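Local structure of COG1633: Uncharacterized conserved protein (Magnetospirillum magnetotacticum, 2OH3) at residues E137-V140 against A141-W145; E22-V25 against E26-D29. The protein is of unknown function but belongs to the rubrerythrin group of ferritin-like proteins and binds a zinc ion within a four-helix bundle. All blocks are in the same frame, centred on the assembly; numbering follows the deposited sequence.

How the contacts relate
Contact 2 comes first along the chain, on helix 6-33, and contact 1 follows on helix 122-148, so the two lie on the first and last of the four long helices of a ferritin-like bundle. Their centres are about 17 Å apart, yet the two meet inside the bundle, where L142 CD1 packs 4.0 Å from Y24 OH. H138 of contact 1 binds the zinc ion directly; Y24 of contact 2, whose side chain comes within about 5 Å of the ion, is hydrogen-bonded to the metal ligand E105 on helix 94-118. Contact 2 also faces the second subunit, which contact 1 does not touch.

Contact 1: E137-V140 against A141-W145; sequences EHVV and ALDKW. With ZN (zinc ion), chain B.
E137 accepts the first bond of this helical turn: its O takes the N-H of A141 at 3.1 Å. Its carboxylate lies on the exposed side of the helix, a natural place for a charged residue, although E134 puts a like charge close by.

H138 is buried. Its CG lies anti to its own carbonyl carbon (chi1 -62°), and from there the imidazole presents ND1 to the zinc ion, 2.1 Å away. E105 and E135 bind the same ion, while E134 holds NE2 by a hydrogen bond; with both ring nitrogens engaged, the imidazole probably has little freedom to turn. Carboxylates and histidines gathered on the inner helix faces are how ferritin-like four-helix bundles, rubrerythrins among them, hold their metals; here the ion is zinc. The H138 carbonyl O receives the N-H of L142 at 2.9 Å, and L142 CG packs 3.4 Å from H138 O; buried and apolar, L142 fills the interior against L98 and E105.

V139 O bonds to D143 N at 2.9 Å. The side chains of V139 and D143 lie side by side, with V139 CG1 4.1 Å from D143 OD2. The charge of D143 is met by R102, through a salt bridge from OD1.

V140, on the exposed face, closes the series with its O 3.1 Å from K144 N; V140 CG1 lies 4.2 Å from K144 CE, the lysine's extended chain offering methylenes to the valine.

Contact 2: E22-V25 against E26-D29; sequences ERYV and ELAD
E22, R23, Y24 and V25 offer their carbonyl oxygens in turn to the N-H groups of E26, L27, A28 and D29, regular i to i+4 bonds of an alpha helix, from 3.2 Å at E22 O to E26 N down to 2.8 Å at Y24 O to A28 N. This is part of helix 6-33 in the ferritin-like bundle, with one face turned to the core and another to the second subunit.

On the latter face E22, R23 and E26 form a salt-bridge network. The long arginine chain bends at chi2 and chi3 (-73° and 69°), bringing its guanidinium back alongside E26. R23 NE gives E26 OE1 a bond of 3.0 Å that lies in the guanidinium plane but meets the carboxylate from above, 41° out of its plane; NH2 adds weak bonds to both carboxylate oxygens, and S71 of the second subunit hydrogen-bonds to OE1 through its OG. R23 NH1 turns to E22 OE1 at 3.3 Å and also to E19. With an alanine in place of R23, the E22 and E26 carboxylates would probably be left without the guanidinium that links them, E26 still being held by S71 of the second subunit.

Tyrosine and leucine suit the inward face. Y24 reaches E105 with its hydroxyl, and its ring meets W76 edge-to-face; Y24 CD1 lies 4.3 Å from L27 CD1. A28, small enough for close helix packing, touches R44 of helix 37-61. D29 OD1 forms a salt bridge with R44, while D29 OD2 lies 3.9 Å from V25 CG1, the two side chains side by side. Between R23 and E26 a water donates to R23 O at 2.9 Å and to E26 OE1 at 2.8 Å.

Contact 1: E137-V140 against A141-W145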
ATOM      1  N   GLU A 137      19.922 -11.299  -6.812  1.00 39.61           N
ATOM      2  CA  GLU A 137      20.299 -11.140  -8.216  1.00 40.05           C
ATOM      3  C   GLU A 137      19.478 -10.023  -8.837  1.00 38.54           C
ATOM      4  O   GLU A 137      19.939  -9.372  -9.749  1.00 37.96           O
ATOM      5  CB  GLU A 137      20.056 -12.413  -8.993  1.00 40.16           C
ATOM      6  CG  GLU A 137      20.999 -13.491  -8.648  1.00 45.03           C
ATOM      7  CD  GLU A 137      20.669 -14.759  -9.409  1.00 52.87           C
ATOM      8  OE1 GLU A 137      21.006 -14.831 -10.611  1.00 57.88           O
ATOM      9  OE2 GLU A 137      20.058 -15.679  -8.816  1.00 58.99           O
ATOM     10  N   HIS A 138      18.255  -9.820  -8.369  1.00 37.65           N
ATOM     11  CA  HIS A 138      17.421  -8.721  -8.915  1.00 37.63           C
ATOM     12  C   HIS A 138      17.943  -7.362  -8.522  1.00 37.50           C
ATOM     13  O   HIS A 138      17.945  -6.430  -9.328  1.00 36.85           O
ATOM     14  CB  HIS A 138      15.996  -8.841  -8.453  1.00 38.17           C
ATOM     15  CG  HIS A 138      15.334 -10.091  -8.920  1.00 38.02           C
ATOM     16  ND1 HIS A 138      14.080 -10.475  -8.498  1.00 38.79           N
ATOM     17  CD2 HIS A 138      15.754 -11.051  -9.777  1.00 40.78           C
ATOM     18  CE1 HIS A 138      13.761 -11.625  -9.064  1.00 37.11           C
ATOM     19  NE2 HIS A 138      14.746 -11.989  -9.859  1.00 37.49           N
ATOM     20  N   VAL A 139      18.411  -7.263  -7.285  1.00 36.75           N
ATOM     21  CA  VAL A 139      18.965  -6.021  -6.786  1.00 37.53           C
ATOM     22  C   VAL A 139      20.189  -5.687  -7.609  1.00 37.47           C
ATOM     23  O   VAL A 139      20.310  -4.573  -8.096  1.00 39.15           O
ATOM     24  CB  VAL A 139      19.307  -6.123  -5.284  1.00 37.03           C
ATOM     25  CG1 VAL A 139      19.992  -4.874  -4.795  1.00 38.84           C
ATOM     26  CG2 VAL A 139      18.023  -6.363  -4.490  1.00 36.99           C
ATOM     27  N   VAL A 140      21.078  -6.656  -7.794  1.00 37.76           N
ATOM     28  CA  VAL A 140      22.288  -6.438  -8.579  1.00 38.13           C
ATOM     29  C   VAL A 140      21.958  -5.988 -10.008  1.00 37.76           C
ATOM     30  O   VAL A 140      22.579  -5.077 -10.516  1.00 36.18           O
ATOM     31  CB  VAL A 140      23.157  -7.712  -8.609  1.00 38.89           C
ATOM     32  CG1 VAL A 140      24.283  -7.589  -9.641  1.00 40.11           C
ATOM     33  CG2 VAL A 140      23.730  -7.994  -7.202  1.00 39.31           C
ATOM     34  N   ALA A 141      20.977  -6.634 -10.648  1.00 38.31           N
ATOM     35  CA  ALA A 141      20.534  -6.242 -11.988  1.00 38.05           C
ATOM     36  C   ALA A 141      20.001  -4.796 -12.052  1.00 38.42           C
ATOM     37  O   ALA A 141      20.335  -4.031 -12.962  1.00 37.86           O
ATOM     38  CB  ALA A 141      19.487  -7.212 -12.482  1.00 38.53           C
ATOM     39  N   LEU A 142      19.168  -4.416 -11.088  1.00 38.73           N
ATOM     40  CA  LEU A 142      18.664  -3.035 -10.990  1.00 38.46           C
ATOM     41  C   LEU A 142      19.790  -2.022 -10.728  1.00 38.70           C
ATOM     42  O   LEU A 142      19.749  -0.924 -11.267  1.00 39.05           O
ATOM     43  CB  LEU A 142      17.563  -2.913  -9.932  1.00 38.22           C
ATOM     44  CG  LEU A 142      16.238  -3.635 -10.250  1.00 38.80           C
ATOM     45  CD1 LEU A 142      15.385  -3.715  -9.067  1.00 41.35           C
ATOM     46  CD2 LEU A 142      15.472  -2.970 -11.381  1.00 39.75           C
ATOM     47  N   ASP A 143      20.789  -2.396  -9.928  1.00 39.49           N
ATOM     48  CA  ASP A 143      22.007  -1.567  -9.731  1.00 40.09           C
ATOM     49  C   ASP A 143      22.735  -1.262 -11.034  1.00 41.40           C
ATOM     50  O   ASP A 143      23.214  -0.154 -11.228  1.00 40.42           O
ATOM     51  CB  ASP A 143      23.010  -2.250  -8.801  1.00 40.08           C
ATOM     52  CG  ASP A 143      22.616  -2.203  -7.329  1.00 40.31           C
ATOM     53  OD1 ASP A 143      21.790  -1.365  -6.947  1.00 39.92           O
ATOM     54  OD2 ASP A 143      23.180  -2.999  -6.536  1.00 40.16           O
ATOM     55  N   LYS A 144      22.850  -2.265 -11.899  1.00 43.32           N
ATOM     56  CA  LYS A 144      23.494  -2.112 -13.210  1.00 45.36           C
ATOM     57  C   LYS A 144      22.695  -1.163 -14.097  1.00 45.79           C
ATOM     58  O   LYS A 144      23.260  -0.378 -14.856  1.00 46.08           O
ATOM     59  CB  LYS A 144      23.656  -3.485 -13.898  1.00 45.41           C
ATOM     60  CG  LYS A 144      24.773  -4.327 -13.291  1.00 47.74           C
ATOM     61  CD  LYS A 144      24.686  -5.797 -13.689  1.00 48.23           C
ATOM     62  CE  LYS A 144      25.978  -6.556 -13.332  1.00 51.57           C
ATOM     63  NZ  LYS A 144      25.883  -8.028 -13.661  1.00 53.39           N
ATOM     64  N   TRP A 145      21.374  -1.222 -13.982  1.00 46.94           N
ATOM     65  CA  TRP A 145      20.505  -0.312 -14.723  1.00 48.05           C
ATOM     66  C   TRP A 145      20.617   1.112 -14.227  1.00 47.32           C
ATOM     67  O   TRP A 145      20.750   2.043 -15.021  1.00 46.93           O
ATOM     68  CB  TRP A 145      19.056  -0.797 -14.693  1.00 50.54           C
ATOM     69  CG  TRP A 145      18.837  -1.679 -15.833  1.00 52.54           C
ATOM     70  CD1 TRP A 145      18.954  -3.046 -15.864  1.00 55.61           C
ATOM     71  CD2 TRP A 145      18.555  -1.262 -17.172  1.00 55.98           C
ATOM     72  NE1 TRP A 145      18.743  -3.508 -17.149  1.00 56.93           N
ATOM     73  CE2 TRP A 145      18.501  -2.430 -17.972  1.00 58.67           C
ATOM     74  CE3 TRP A 145      18.309  -0.015 -17.774  1.00 57.02           C
ATOM     75  CZ2 TRP A 145      18.213  -2.381 -19.358  1.00 56.92           C
ATOM     76  CZ3 TRP A 145      18.034   0.029 -19.148  1.00 55.94           C
ATOM     77  CH2 TRP A 145      17.982  -1.142 -19.915  1.00 55.56           C
TER
HETATM   78 ZN    ZN B 300      12.832  -9.671  -7.065  1.00 27.11          ZN

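Contact 2: E22-V25 against E26-D29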
ATOM      1  N   GLU A  22       1.756  -6.533  -9.320  1.00 37.94           N
ATOM      2  CA  GLU A  22       0.965  -5.326  -9.472  1.00 38.75           C
ATOM      3  C   GLU A  22       1.801  -4.073  -9.569  1.00 37.32           C
ATOM      4  O   GLU A  22       1.483  -3.183 -10.339  1.00 37.39           O
ATOM      5  CB  GLU A  22       0.043  -5.109  -8.266  1.00 40.41           C
ATOM      6  CG  GLU A  22      -1.140  -6.012  -8.239  1.00 44.91           C
ATOM      7  CD  GLU A  22      -1.893  -5.911  -6.921  1.00 52.23           C
ATOM      8  OE1 GLU A  22      -1.816  -4.820  -6.263  1.00 54.29           O
ATOM      9  OE2 GLU A  22      -2.571  -6.926  -6.585  1.00 54.83           O
ATOM     10  N   ARG A  23       2.822  -3.972  -8.739  1.00 35.98           N
ATOM     11  CA  ARG A  23       3.625  -2.745  -8.683  1.00 36.33           C
ATOM     12  C   ARG A  23       4.489  -2.560  -9.935  1.00 36.10           C
ATOM     13  O   ARG A  23       4.678  -1.443 -10.423  1.00 35.71           O
ATOM     14  CB  ARG A  23       4.544  -2.753  -7.484  1.00 37.41           C
ATOM     15  CG  ARG A  23       3.874  -2.730  -6.091  1.00 39.73           C
ATOM     16  CD  ARG A  23       3.276  -1.416  -5.704  1.00 41.30           C
ATOM     17  NE  ARG A  23       2.106  -1.077  -6.495  1.00 42.30           N
ATOM     18  CZ  ARG A  23       0.947  -1.727  -6.520  1.00 45.34           C
ATOM     19  NH1 ARG A  23       0.705  -2.785  -5.774  1.00 47.75           N
ATOM     20  NH2 ARG A  23      -0.015  -1.288  -7.311  1.00 49.49           N
ATOM     21  N   TYR A  24       5.086  -3.655 -10.375  1.00 35.95           N
ATOM     22  CA  TYR A  24       5.813  -3.686 -11.656  1.00 35.75           C
ATOM     23  C   TYR A  24       4.983  -3.448 -12.909  1.00 35.32           C
ATOM     24  O   TYR A  24       5.467  -2.788 -13.799  1.00 35.12           O
ATOM     25  CB  TYR A  24       6.598  -4.970 -11.781  1.00 36.10           C
ATOM     26  CG  TYR A  24       7.907  -4.958 -11.013  1.00 34.35           C
ATOM     27  CD1 TYR A  24       8.894  -4.039 -11.328  1.00 36.18           C
ATOM     28  CD2 TYR A  24       8.176  -5.895 -10.035  1.00 32.94           C
ATOM     29  CE1 TYR A  24      10.091  -4.005 -10.651  1.00 37.91           C
ATOM     30  CE2 TYR A  24       9.402  -5.919  -9.387  1.00 37.79           C
ATOM     31  CZ  TYR A  24      10.340  -4.929  -9.680  1.00 38.00           C
ATOM     32  OH  TYR A  24      11.561  -4.881  -9.074  1.00 38.04           O
ATOM     33  N   VAL A  25       3.759  -3.997 -13.014  1.00 35.20           N
ATOM     34  CA  VAL A  25       2.900  -3.674 -14.136  1.00 35.44           C
ATOM     35  C   VAL A  25       2.660  -2.188 -14.178  1.00 35.51           C
ATOM     36  O   VAL A  25       2.747  -1.551 -15.224  1.00 35.97           O
ATOM     37  CB  VAL A  25       1.574  -4.418 -14.076  1.00 35.39           C
ATOM     38  CG1 VAL A  25       0.582  -3.844 -15.065  1.00 37.24           C
ATOM     39  CG2 VAL A  25       1.799  -5.908 -14.380  1.00 37.85           C
ATOM     40  N   GLU A  26       2.384  -1.626 -13.014  1.00 34.93           N
ATOM     41  CA  GLU A  26       2.136  -0.200 -12.833  1.00 35.22           C
ATOM     42  C   GLU A  26       3.331   0.644 -13.276  1.00 35.08           C
ATOM     43  O   GLU A  26       3.177   1.589 -14.046  1.00 32.25           O
ATOM     44  CB  GLU A  26       1.750  -0.010 -11.355  1.00 36.36           C
ATOM     45  CG  GLU A  26       1.411   1.311 -10.908  1.00 41.32           C
ATOM     46  CD  GLU A  26       0.822   1.259  -9.479  1.00 46.89           C
ATOM     47  OE1 GLU A  26       1.613   1.137  -8.519  1.00 46.34           O
ATOM     48  OE2 GLU A  26      -0.427   1.310  -9.327  1.00 51.15           O
ATOM     49  N   LEU A  27       4.524   0.270 -12.835  1.00 34.11           N
ATOM     50  CA  LEU A  27       5.728   0.960 -13.266  1.00 35.82           C
ATOM     51  C   LEU A  27       6.006   0.777 -14.771  1.00 35.42           C
ATOM     52  O   LEU A  27       6.417   1.737 -15.435  1.00 35.95           O
ATOM     53  CB  LEU A  27       6.961   0.523 -12.436  1.00 35.18           C
ATOM     54  CG  LEU A  27       7.024   0.829 -10.934  1.00 36.76           C
ATOM     55  CD1 LEU A  27       8.212   0.099 -10.354  1.00 35.83           C
ATOM     56  CD2 LEU A  27       7.118   2.317 -10.648  1.00 38.61           C
ATOM     57  N   ALA A  28       5.772  -0.428 -15.298  1.00 35.99           N
ATOM     58  CA  ALA A  28       5.918  -0.682 -16.735  1.00 35.94           C
ATOM     59  C   ALA A  28       5.021   0.276 -17.523  1.00 36.80           C
ATOM     60  O   ALA A  28       5.445   0.913 -18.468  1.00 35.80           O
ATOM     61  CB  ALA A  28       5.540  -2.125 -17.050  1.00 36.42           C
ATOM     62  N   ASP A  29       3.773   0.376 -17.088  1.00 37.61           N
ATOM     63  CA  ASP A  29       2.779   1.199 -17.748  1.00 38.70           C
ATOM     64  C   ASP A  29       3.216   2.640 -17.799  1.00 39.03           C
ATOM     65  O   ASP A  29       3.005   3.325 -18.812  1.00 38.82           O
ATOM     66  CB  ASP A  29       1.420   1.099 -17.039  1.00 38.48           C
ATOM     67  CG  ASP A  29       0.675  -0.181 -17.374  1.00 40.77           C
ATOM     68  OD1 ASP A  29       1.091  -0.942 -18.257  1.00 44.73           O
ATOM     69  OD2 ASP A  29      -0.346  -0.451 -16.741  1.00 41.97           O
TER
HETATM   70  O   HOH W   1       4.310   0.623  -8.353  1.00 41.36           O